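Local coordinates for protein 2-hydroxymethyl glutarate dehydrogenase (Eubacterium barkeri, PDB 3CKY) that catalyses the NADH-dependent interconversion of 2-formylglutarate and (S)-2-hydroxymethylglutarate, a step of nicotinate fermentation, working as a homotetramer, at residues L136-G141 / K159-V164; D121-G126 / A169-K174. One frame throughout, in Å; residues are numbered along the deposited sequence.

Contact 1 (L136-G141 / K159-V164)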
ATOM      1  N   LEU A 136      -7.899  -7.727  34.813  1.00 62.32           N
ATOM      2  CA  LEU A 136      -7.102  -7.315  33.659  1.00 62.19           C
ATOM      3  C   LEU A 136      -6.119  -8.395  33.220  1.00 61.95           C
ATOM      4  O   LEU A 136      -5.532  -9.088  34.057  1.00 61.92           O
ATOM      5  CB  LEU A 136      -6.301  -6.045  33.984  1.00 62.17           C
ATOM      6  CG  LEU A 136      -7.062  -4.731  34.103  1.00 62.28           C
ATOM      7  CD1 LEU A 136      -6.115  -3.647  34.597  1.00 61.94           C
ATOM      8  CD2 LEU A 136      -7.703  -4.341  32.779  1.00 61.74           C
ATOM      9  N   THR A 137      -5.939  -8.529  31.909  1.00 61.74           N
ATOM     10  CA  THR A 137      -4.835  -9.324  31.370  1.00 61.81           C
ATOM     11  C   THR A 137      -3.644  -8.403  31.240  1.00 61.64           C
ATOM     12  O   THR A 137      -3.753  -7.326  30.667  1.00 61.77           O
ATOM     13  CB  THR A 137      -5.184  -9.964  30.019  1.00 61.74           C
ATOM     14  OG1 THR A 137      -6.224 -10.923  30.223  1.00 61.45           O
ATOM     15  CG2 THR A 137      -3.972 -10.666  29.412  1.00 61.66           C
ATOM     16  N   ILE A 138      -2.519  -8.814  31.806  1.00 61.91           N
ATOM     17  CA  ILE A 138      -1.324  -7.985  31.852  1.00 61.98           C
ATOM     18  C   ILE A 138      -0.176  -8.703  31.157  1.00 62.15           C
ATOM     19  O   ILE A 138       0.171  -9.828  31.523  1.00 62.02           O
ATOM     20  CB  ILE A 138      -0.947  -7.622  33.303  1.00 62.12           C
ATOM     21  CG1 ILE A 138      -2.134  -6.909  33.992  1.00 62.24           C
ATOM     22  CG2 ILE A 138       0.319  -6.754  33.329  1.00 61.80           C
ATOM     23  CD1 ILE A 138      -1.874  -6.442  35.424  1.00 61.87           C
ATOM     24  N   MET A 139       0.402  -8.046  30.148  1.00 62.19           N
ATOM     25  CA  MET A 139       1.459  -8.633  29.340  1.00 62.46           C
ATOM     26  C   MET A 139       2.779  -7.934  29.677  1.00 62.42           C
ATOM     27  O   MET A 139       2.945  -6.747  29.407  1.00 62.43           O
ATOM     28  CB  MET A 139       1.115  -8.489  27.857  1.00 62.42           C
ATOM     29  CG  MET A 139      -0.167  -9.246  27.427  1.00 62.96           C
ATOM     30  SD  MET A 139      -1.225  -8.347  26.229  1.00 64.27           S
ATOM     31  CE  MET A 139      -1.714  -6.951  27.251  1.00 64.20           C
ATOM     32  N   VAL A 140       3.720  -8.687  30.253  1.00 62.45           N
ATOM     33  CA  VAL A 140       4.918  -8.106  30.860  1.00 62.40           C
ATOM     34  C   VAL A 140       6.203  -8.434  30.104  1.00 62.46           C
ATOM     35  O   VAL A 140       6.471  -9.593  29.791  1.00 62.57           O
ATOM     36  CB  VAL A 140       5.082  -8.577  32.327  1.00 62.47           C
ATOM     37  CG1 VAL A 140       6.269  -7.869  32.987  1.00 61.76           C
ATOM     38  CG2 VAL A 140       3.799  -8.329  33.118  1.00 61.59           C
ATOM     39  N   GLY A 141       6.981  -7.392  29.818  1.00 62.54           N
ATOM     40  CA  GLY A 141       8.320  -7.523  29.255  1.00 62.60           C
ATOM     41  C   GLY A 141       9.328  -7.158  30.321  1.00 62.64           C
ATOM     42  O   GLY A 141       9.400  -6.007  30.733  1.00 62.66           O
ATOM     43  N   LYS A 159      -5.801 -10.551  36.474  1.00 60.27           N
ATOM     44  CA  LYS A 159      -6.008 -11.986  36.628  1.00 60.22           C
ATOM     45  C   LYS A 159      -4.946 -12.771  35.840  1.00 60.32           C
ATOM     46  O   LYS A 159      -4.078 -13.412  36.448  1.00 59.97           O
ATOM     47  CB  LYS A 159      -7.433 -12.365  36.209  1.00 60.04           C
ATOM     48  CG  LYS A 159      -7.747 -13.858  36.240  1.00 59.92           C
ATOM     49  CD  LYS A 159      -9.242 -14.104  36.205  1.00 59.41           C
ATOM     50  CE  LYS A 159      -9.547 -15.527  35.841  1.00 58.67           C
ATOM     51  NZ  LYS A 159     -10.985 -15.859  35.988  1.00 58.17           N
ATOM     52  N   ASP A 160      -5.009 -12.727  34.505  1.00 60.47           N
ATOM     53  CA  ASP A 160      -4.011 -13.408  33.672  1.00 60.47           C
ATOM     54  C   ASP A 160      -2.781 -12.531  33.484  1.00 60.63           C
ATOM     55  O   ASP A 160      -2.788 -11.577  32.690  1.00 60.39           O
ATOM     56  CB  ASP A 160      -4.600 -13.791  32.317  1.00 60.70           C
ATOM     57  CG  ASP A 160      -5.650 -14.886  32.421  1.00 60.83           C
ATOM     58  OD1 ASP A 160      -5.714 -15.547  33.473  1.00 60.40           O
ATOM     59  OD2 ASP A 160      -6.407 -15.091  31.445  1.00 62.17           O
ATOM     60  N   ILE A 161      -1.730 -12.848  34.241  1.00 60.56           N
ATOM     61  CA  ILE A 161      -0.478 -12.101  34.188  1.00 60.52           C
ATOM     62  C   ILE A 161       0.531 -12.899  33.370  1.00 60.57           C
ATOM     63  O   ILE A 161       0.972 -13.972  33.792  1.00 60.80           O
ATOM     64  CB  ILE A 161       0.099 -11.853  35.601  1.00 60.66           C
ATOM     65  CG1 ILE A 161      -0.971 -11.270  36.543  1.00 60.51           C
ATOM     66  CG2 ILE A 161       1.337 -10.929  35.526  1.00 60.51           C
ATOM     67  CD1 ILE A 161      -1.676 -10.043  36.013  1.00 59.61           C
ATOM     68  N   TYR A 162       0.887 -12.382  32.200  1.00 60.47           N
ATOM     69  CA  TYR A 162       1.809 -13.066  31.302  1.00 60.32           C
ATOM     70  C   TYR A 162       3.201 -12.449  31.342  1.00 60.20           C
ATOM     71  O   TYR A 162       3.358 -11.222  31.197  1.00 60.21           O
ATOM     72  CB  TYR A 162       1.301 -13.009  29.874  1.00 60.50           C
ATOM     73  CG  TYR A 162       0.066 -13.826  29.626  1.00 60.76           C
ATOM     74  CD1 TYR A 162       0.159 -15.173  29.296  1.00 60.84           C
ATOM     75  CD2 TYR A 162      -1.201 -13.249  29.697  1.00 60.79           C
ATOM     76  CE1 TYR A 162      -0.973 -15.927  29.052  1.00 61.00           C
ATOM     77  CE2 TYR A 162      -2.345 -13.994  29.450  1.00 60.98           C
ATOM     78  CZ  TYR A 162      -2.227 -15.331  29.133  1.00 61.31           C
ATOM     79  OH  TYR A 162      -3.354 -16.096  28.883  1.00 61.51           O
ATOM     80  N   HIS A 163       4.201 -13.306  31.553  1.00 59.84           N
ATOM     81  CA  HIS A 163       5.586 -12.938  31.342  1.00 59.69           C
ATOM     82  C   HIS A 163       5.904 -13.300  29.892  1.00 59.39           C
ATOM     83  O   HIS A 163       6.284 -14.426  29.590  1.00 59.47           O
ATOM     84  CB  HIS A 163       6.497 -13.658  32.336  1.00 59.80           C
ATOM     85  CG  HIS A 163       7.933 -13.264  32.225  1.00 60.07           C
ATOM     86  ND1 HIS A 163       8.328 -12.030  31.759  1.00 61.06           N
ATOM     87  CD2 HIS A 163       9.068 -13.933  32.531  1.00 60.52           C
ATOM     88  CE1 HIS A 163       9.647 -11.960  31.769  1.00 60.80           C
ATOM     89  NE2 HIS A 163      10.119 -13.101  32.237  1.00 60.80           N
ATOM     90  N   VAL A 164       5.725 -12.333  28.997  1.00 59.14           N
ATOM     91  CA  VAL A 164       5.728 -12.598  27.556  1.00 58.84           C
ATOM     92  C   VAL A 164       7.126 -12.587  26.955  1.00 58.44           C
ATOM     93  O   VAL A 164       7.329 -13.072  25.842  1.00 58.69           O
ATOM     94  CB  VAL A 164       4.819 -11.590  26.784  1.00 59.06           C
ATOM     95  CG1 VAL A 164       3.399 -11.634  27.332  1.00 59.19           C
ATOM     96  CG2 VAL A 164       5.380 -10.168  26.865  1.00 59.01           C
TER
HETATM   97  O   HOH W   1      -7.198 -11.750  32.774  1.00 46.19           O
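Ile138 is bonded through both its N-H and its C=O to segment 159-164: its N donates to Asp160 O (2.9 Å), and its O takes Tyr162 N at 2.7 Å, nearly head-on to the carbonyl (177°). Val140 repeats this pattern, giving N-H to Tyr162 O and accepting Val164 N. Together these bonds make a parallel ladder. At its N-terminal end Lys159 N reaches Leu136 O, and one water joins Thr137 OG1 to Asp160 N.

Tyr162 leaves the ladder with CG anti to its own carbonyl carbon (chi1 -69°). Its CB lies 3.8 Å from Ile138 O; farther out, the CD2-CE2 edge of the ring runs past the CG2 methyl of Thr137, with CE2 3.7 Å from it. The OH at the tip bonds Lys211 and Glu207 of the second subunit. Among Ile138, Val140, Ile161 and His163, whose side chains share the other face, the CD1 methyls of Ile138 and Ile161 meet at 3.7 Å, and helix 144-157 covers them.

Val164 CG1 packs on Met139 CB (3.9 Å) while its CG2 sits 3.2 Å from Val140 O; an alanine here would probably open a gap beside Met139. The two strands and the intervening helix 144-157 form a beta-alpha-beta crossover at the margin of the Rossmann-type domain.

Contact 2 (D121-G126 / A169-K174); sequences DAPVSG and AGDAVK
Asp121 OD2 sits at the start of helix 169-197, 2.8 Å from Asp171 N, whose N-H donates to its anti lone pair almost straight (167°). Gly170 N lies equally near that oxygen, at 2.8 Å. The other carboxylate oxygen, OD1, accepts from Gly168 N, just ahead of the helix. CG of Asp121 stands between the backbone N and the carbonyl carbon (chi1 53°), which turns the carboxylate to the helix end.

Asp171 crosses over Asp121 obliquely: its OD2 comes 3.1 Å from Asp121 CB and 3.6 Å from Asp121 OD2, with the carboxylate planes 46° apart. Thr105 bonds that Asp171 oxygen. Pro123 fills in beside the first turn, its CG 3.2 Å from Gly170 O, and Gly170, having no side chain, allows both Asp121 and the proline ring to come close.

One turn farther on, Lys174, probably an active-site residue as in related dehydrogenases, starts out with CG anti to its N, bends at chi2, and brings NZ to Val124 O at 2.7 Å. NZ lies tilted from the carbonyl plane, and Ser125 CB flanks it at 3.7 Å.

The backbone N-H groups at the helix start would probably favour an ionised Asp121 despite the nearby Asp171 carboxylate, while the carbonyl of Val124 probably helps to place the lysine amino group in what is probably the catalytic pocket.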
ATOM      1  N   ASP A 121       7.722  -2.810  30.648  1.00 63.51           N
ATOM      2  CA  ASP A 121       6.491  -2.585  29.905  1.00 63.40           C
ATOM      3  C   ASP A 121       5.481  -3.618  30.372  1.00 63.29           C
ATOM      4  O   ASP A 121       5.775  -4.810  30.393  1.00 63.04           O
ATOM      5  CB  ASP A 121       6.694  -2.660  28.384  1.00 63.44           C
ATOM      6  CG  ASP A 121       7.380  -3.941  27.930  1.00 63.13           C
ATOM      7  OD1 ASP A 121       8.465  -4.241  28.470  1.00 64.57           O
ATOM      8  OD2 ASP A 121       6.854  -4.625  27.028  1.00 60.52           O
ATOM      9  N   ALA A 122       4.305  -3.145  30.775  1.00 63.38           N
ATOM     10  CA  ALA A 122       3.224  -4.030  31.233  1.00 63.56           C
ATOM     11  C   ALA A 122       1.868  -3.521  30.736  1.00 63.51           C
ATOM     12  O   ALA A 122       0.973  -3.227  31.523  1.00 63.59           O
ATOM     13  CB  ALA A 122       3.231  -4.144  32.750  1.00 63.34           C
ATOM     14  N   PRO A 123       1.711  -3.420  29.416  1.00 63.56           N
ATOM     15  CA  PRO A 123       0.410  -3.021  28.895  1.00 63.74           C
ATOM     16  C   PRO A 123      -0.679  -4.039  29.270  1.00 63.87           C
ATOM     17  O   PRO A 123      -0.399  -5.231  29.468  1.00 63.51           O
ATOM     18  CB  PRO A 123       0.631  -2.992  27.387  1.00 63.76           C
ATOM     19  CG  PRO A 123       1.801  -3.870  27.158  1.00 63.55           C
ATOM     20  CD  PRO A 123       2.674  -3.692  28.342  1.00 63.55           C
ATOM     21  N   VAL A 124      -1.906  -3.550  29.390  1.00 64.03           N
ATOM     22  CA  VAL A 124      -3.002  -4.362  29.875  1.00 64.28           C
ATOM     23  C   VAL A 124      -4.143  -4.409  28.866  1.00 64.66           C
ATOM     24  O   VAL A 124      -4.242  -3.547  27.983  1.00 64.83           O
ATOM     25  CB  VAL A 124      -3.551  -3.809  31.200  1.00 64.39           C
ATOM     26  CG1 VAL A 124      -2.426  -3.624  32.209  1.00 63.48           C
ATOM     27  CG2 VAL A 124      -4.301  -2.500  30.957  1.00 64.14           C
ATOM     28  N   SER A 125      -4.984  -5.435  28.989  1.00 64.78           N
ATOM     29  CA  SER A 125      -6.264  -5.469  28.286  1.00 64.89           C
ATOM     30  C   SER A 125      -7.378  -5.857  29.258  1.00 65.02           C
ATOM     31  O   SER A 125      -7.112  -6.434  30.315  1.00 65.23           O
ATOM     32  CB  SER A 125      -6.209  -6.425  27.097  1.00 64.93           C
ATOM     33  OG  SER A 125      -5.868  -7.734  27.497  1.00 65.40           O
ATOM     34  N   GLY A 126      -8.615  -5.516  28.903  1.00 65.08           N
ATOM     35  CA  GLY A 126      -9.783  -5.767  29.754  1.00 65.05           C
ATOM     36  C   GLY A 126     -10.620  -4.525  30.021  1.00 65.16           C
ATOM     37  O   GLY A 126     -11.766  -4.625  30.468  1.00 65.06           O
ATOM     38  N   ALA A 169       8.508  -6.744  25.169  1.00 50.72           N
ATOM     39  CA  ALA A 169       7.648  -7.857  24.680  1.00 49.65           C
ATOM     40  C   ALA A 169       6.161  -7.704  25.005  1.00 48.56           C
ATOM     41  O   ALA A 169       5.313  -8.123  24.203  1.00 48.16           O
ATOM     42  CB  ALA A 169       8.163  -9.211  25.180  1.00 49.72           C
ATOM     43  N   GLY A 170       5.849  -7.133  26.173  1.00 47.19           N
ATOM     44  CA  GLY A 170       4.468  -6.783  26.535  1.00 46.36           C
ATOM     45  C   GLY A 170       3.894  -5.789  25.544  1.00 45.35           C
ATOM     46  O   GLY A 170       2.800  -5.987  25.015  1.00 44.46           O
ATOM     47  N   ASP A 171       4.642  -4.709  25.305  1.00 44.33           N
ATOM     48  CA  ASP A 171       4.290  -3.724  24.278  1.00 43.81           C
ATOM     49  C   ASP A 171       4.099  -4.390  22.913  1.00 43.32           C
ATOM     50  O   ASP A 171       3.128  -4.104  22.201  1.00 42.90           O
ATOM     51  CB  ASP A 171       5.375  -2.666  24.136  1.00 43.40           C
ATOM     52  CG  ASP A 171       5.484  -1.772  25.333  1.00 43.31           C
ATOM     53  OD1 ASP A 171       4.471  -1.551  26.024  1.00 43.32           O
ATOM     54  OD2 ASP A 171       6.598  -1.287  25.587  1.00 43.66           O
ATOM     55  N   ALA A 172       5.030  -5.285  22.587  1.00 42.64           N
ATOM     56  CA  ALA A 172       5.037  -5.994  21.331  1.00 42.42           C
ATOM     57  C   ALA A 172       3.772  -6.819  21.068  1.00 42.06           C
ATOM     58  O   ALA A 172       3.218  -6.762  19.950  1.00 41.74           O
ATOM     59  CB  ALA A 172       6.284  -6.900  21.246  1.00 42.31           C
ATOM     60  N   VAL A 173       3.335  -7.591  22.068  1.00 41.61           N
ATOM     61  CA  VAL A 173       2.262  -8.563  21.856  1.00 41.61           C
ATOM     62  C   VAL A 173       0.939  -7.833  21.714  1.00 41.50           C
ATOM     63  O   VAL A 173       0.096  -8.211  20.900  1.00 41.50           O
ATOM     64  CB  VAL A 173       2.225  -9.682  22.964  1.00 41.44           C
ATOM     65  CG1 VAL A 173       1.654  -9.154  24.294  1.00 40.83           C
ATOM     66  CG2 VAL A 173       1.454 -10.915  22.454  1.00 41.18           C
ATOM     67  N   LYS A 174       0.787  -6.778  22.502  1.00 41.26           N
ATOM     68  CA  LYS A 174      -0.357  -5.876  22.398  1.00 41.19           C
ATOM     69  C   LYS A 174      -0.430  -5.277  20.990  1.00 40.29           C
ATOM     70  O   LYS A 174      -1.447  -5.344  20.338  1.00 39.47           O
ATOM     71  CB  LYS A 174      -0.227  -4.775  23.457  1.00 41.63           C
ATOM     72  CG  LYS A 174      -1.326  -3.743  23.489  1.00 42.59           C
ATOM     73  CD  LYS A 174      -2.352  -4.044  24.553  1.00 46.43           C
ATOM     74  CE  LYS A 174      -3.555  -3.057  24.508  1.00 46.96           C
ATOM     75  NZ  LYS A 174      -4.707  -3.562  25.348  1.00 46.96           N
TER

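In the fold
Contact 1 is partly buried and lies toward the outer edge of the sheet, where strand 158-165 is the last strand of the chain; contact 2 is buried, nearer the chain centre. They share that sheet: strand 118-125 runs antiparallel to 136-141, with probable backbone bonds from Ser125 to Thr137 and from Gly141 to Asp121. Strand 158-165 leads on into helix 169-197, and Val164 CG2 packs against Ala169 and Gly170 at its start. Contact 1 depends on a backbone ladder with apolar side chains and, facing the second subunit, Asp160 and Tyr162 bonded to it. Contact 2 instead relies on side chains, a carboxylate and an amine, meeting main-chain groups where the Rossmann-type domain joins the long helix.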